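Local coordinates for lysine/ornithine decarboxylase (Vibrio vulnificus, PDB 2PLJ), which catalyses the pyridoxal phosphate-dependent decarboxylation of lysine and ornithine, giving cadaverine and putrescine respectively, at residues 258-263 / 291-296. Sequence-based numbering, arbitrary orientation.
Sequences VNYTQQ and PGRFIC. With P3T ((4-{[(4-aminobutyl)amino]methyl}-5-hydroxy-6-methylpyridin-3-yl)methyl dihydrogen phosphate), chain D.
In the beta/alpha-barrel of this decarboxylase, the phosphate-binding turn at the start of helix 293-296 meets the loop that follows strand 249-251, where Y260 hydrogen-bonds R293 and V258 packs against R293 and F294. The phosphate of the pyridoxal-putrescine adduct P3T sits at the N-terminal end of the short helix, where two successive backbone amides hold it: G292 N donates to OAE at 2.8 Å and R293 N to OAF at 2.7 Å. The positive end of the helix dipole probably adds to the attraction for this anion. While its backbone serves the phosphate, the side chain of R293 leaves with CG anti to the backbone N (chi1 -177°), runs extended as far as CD and then bends at chi3, which brings the guanidinium beside the aminobutyl arm of P3T; NH2 lies 4.0 Å from CAI. That same nitrogen forms a salt bridge with D334 and a hydrogen bond to S217, both of which also hydrogen-bond P3T, so the R293 side chain belongs to the framework around the ligand. Y260 reaches in from the loop with its phenol end first, its ring standing 79° from the guanidinium plane. V258 gives one methyl to each neighbouring side chain: CG2 rests 4.1 Å from R293 CD, along the aliphatic part of the arginine, while CG1 packs 3.7 Å from F294 CD1 and against the F294 backbone. F294 also touches L72, so the 258-263 loop, the 293-296 turn and helix 62-75 are joined. The polar link across the contact is R293 NH1 donating to Y260 OH, 2.8 Å long with an N-H...O angle of 159°, the hydroxyl oxygen lying in the guanidinium plane.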
# COMPACT_ATOMS: atom_id res chain seq x y z
N VAL A 258 4.90 21.61 -1.50
CA VAL A 258 5.33 21.93 -0.13
C VAL A 258 6.77 21.47 0.07
O VAL A 258 7.31 20.67 -0.71
CB VAL A 258 4.43 21.24 0.92
CG1 VAL A 258 3.00 21.66 0.74
CG2 VAL A 258 4.58 19.74 0.87
N ASN A 259 7.39 21.97 1.13
CA ASN A 259 8.76 21.59 1.44
C ASN A 259 8.82 20.22 2.04
O ASN A 259 8.14 19.96 3.04
CB ASN A 259 9.38 22.58 2.43
CG ASN A 259 9.50 23.96 1.84
OD1 ASN A 259 8.96 24.93 2.37
ND2 ASN A 259 10.15 24.05 0.72
N TYR A 260 9.63 19.35 1.45
CA TYR A 260 10.02 18.09 2.10
C TYR A 260 11.47 18.24 2.55
O TYR A 260 11.73 18.88 3.56
CB TYR A 260 9.81 16.88 1.19
CG TYR A 260 8.34 16.57 1.06
CD1 TYR A 260 7.68 15.79 2.03
CD2 TYR A 260 7.59 17.11 0.01
CE1 TYR A 260 6.30 15.53 1.93
CE2 TYR A 260 6.23 16.87 -0.10
CZ TYR A 260 5.57 16.08 0.86
OH TYR A 260 4.20 15.87 0.71
N THR A 261 12.41 17.69 1.80
CA THR A 261 13.83 17.87 2.18
C THR A 261 14.52 18.93 1.33
O THR A 261 15.68 19.23 1.55
CB THR A 261 14.63 16.55 2.13
OG1 THR A 261 14.67 16.07 0.78
CG2 THR A 261 13.98 15.49 3.05
N GLN A 262 13.81 19.46 0.34
CA GLN A 262 14.34 20.50 -0.53
C GLN A 262 13.38 21.68 -0.52
O GLN A 262 12.16 21.50 -0.54
CB GLN A 262 14.50 19.99 -1.98
CG GLN A 262 15.58 18.91 -2.19
CD GLN A 262 17.01 19.44 -2.09
OE1 GLN A 262 17.33 20.50 -2.64
NE2 GLN A 262 17.88 18.69 -1.41
N GLN A 263 13.94 22.89 -0.48
CA GLN A 263 13.15 24.12 -0.51
C GLN A 263 12.37 24.23 -1.83
O GLN A 263 12.95 24.04 -2.91
CB GLN A 263 14.08 25.34 -0.32
CG GLN A 263 13.46 26.71 -0.61
CD GLN A 263 12.40 27.13 0.42
OE1 GLN A 263 12.38 26.64 1.55
NE2 GLN A 263 11.53 28.06 0.02
N PRO A 291 -6.72 21.98 -4.27
CA PRO A 291 -5.49 21.70 -3.55
C PRO A 291 -5.70 20.50 -2.60
O PRO A 291 -6.75 20.38 -1.95
CB PRO A 291 -5.23 22.99 -2.75
CG PRO A 291 -6.66 23.58 -2.52
CD PRO A 291 -7.39 23.22 -3.81
N GLY A 292 -4.70 19.60 -2.55
CA GLY A 292 -4.70 18.51 -1.57
C GLY A 292 -3.48 18.64 -0.68
O GLY A 292 -3.56 19.17 0.46
N ARG A 293 -2.35 18.19 -1.23
CA ARG A 293 -1.10 18.10 -0.49
C ARG A 293 -0.76 19.40 0.23
O ARG A 293 -0.29 19.39 1.37
CB ARG A 293 0.04 17.76 -1.46
CG ARG A 293 1.40 17.56 -0.79
CD ARG A 293 2.54 17.44 -1.85
NE ARG A 293 2.29 16.43 -2.89
CZ ARG A 293 2.66 15.15 -2.80
NH1 ARG A 293 3.30 14.68 -1.71
NH2 ARG A 293 2.41 14.32 -3.82
N PHE A 294 -0.98 20.55 -0.44
CA PHE A 294 -0.53 21.79 0.18
C PHE A 294 -1.21 22.04 1.53
O PHE A 294 -0.61 22.53 2.47
CB PHE A 294 -0.77 22.98 -0.78
CG PHE A 294 -0.19 24.28 -0.26
CD1 PHE A 294 1.16 24.61 -0.51
CD2 PHE A 294 -0.96 25.13 0.55
CE1 PHE A 294 1.71 25.78 0.01
CE2 PHE A 294 -0.43 26.33 1.06
CZ PHE A 294 0.91 26.66 0.80
N ILE A 295 -2.48 21.64 1.62
CA ILE A 295 -3.23 21.87 2.83
C ILE A 295 -2.87 20.90 3.96
O ILE A 295 -2.71 21.32 5.13
CB ILE A 295 -4.78 21.89 2.53
CG1 ILE A 295 -5.13 23.17 1.77
CG2 ILE A 295 -5.62 21.87 3.83
CD1 ILE A 295 -6.53 23.15 1.19
N CYS A 296 -2.74 19.61 3.63
CA CYS A 296 -2.58 18.57 4.67
C CYS A 296 -1.16 18.15 4.95
O CYS A 296 -0.85 17.76 6.06
CB CYS A 296 -3.44 17.32 4.39
SG CYS A 296 -3.11 16.59 2.79
OAE P3T D . -2.78 19.21 -4.56
PAU P3T D . -2.34 17.72 -4.86
OAF P3T D . -2.50 16.82 -3.55
OAC P3T D . -0.96 17.57 -5.47
OAP P3T D . -3.36 17.02 -5.90
CAM P3T D . -4.79 16.90 -5.50
CAS P3T D . -5.53 16.44 -6.77
CAH P3T D . -6.40 17.39 -7.29
NAO P3T D . -7.09 17.12 -8.40
CAQ P3T D . -6.96 15.98 -9.07
CAA P3T D . -7.77 15.76 -10.37
CAR P3T D . -6.07 14.99 -8.61
OAD P3T D . -5.96 13.84 -9.30
CAT P3T D . -5.31 15.22 -7.44
CAG P3T D . -4.46 14.19 -6.94
NAN P3T D . -3.98 13.27 -7.77
CAL P3T D . -3.10 12.11 -7.41
CAK P3T D . -1.91 12.51 -6.52
CAJ P3T D . -1.17 11.18 -6.17
CAI P3T D . 0.05 11.45 -5.28
NAB P3T D . 0.89 10.24 -5.11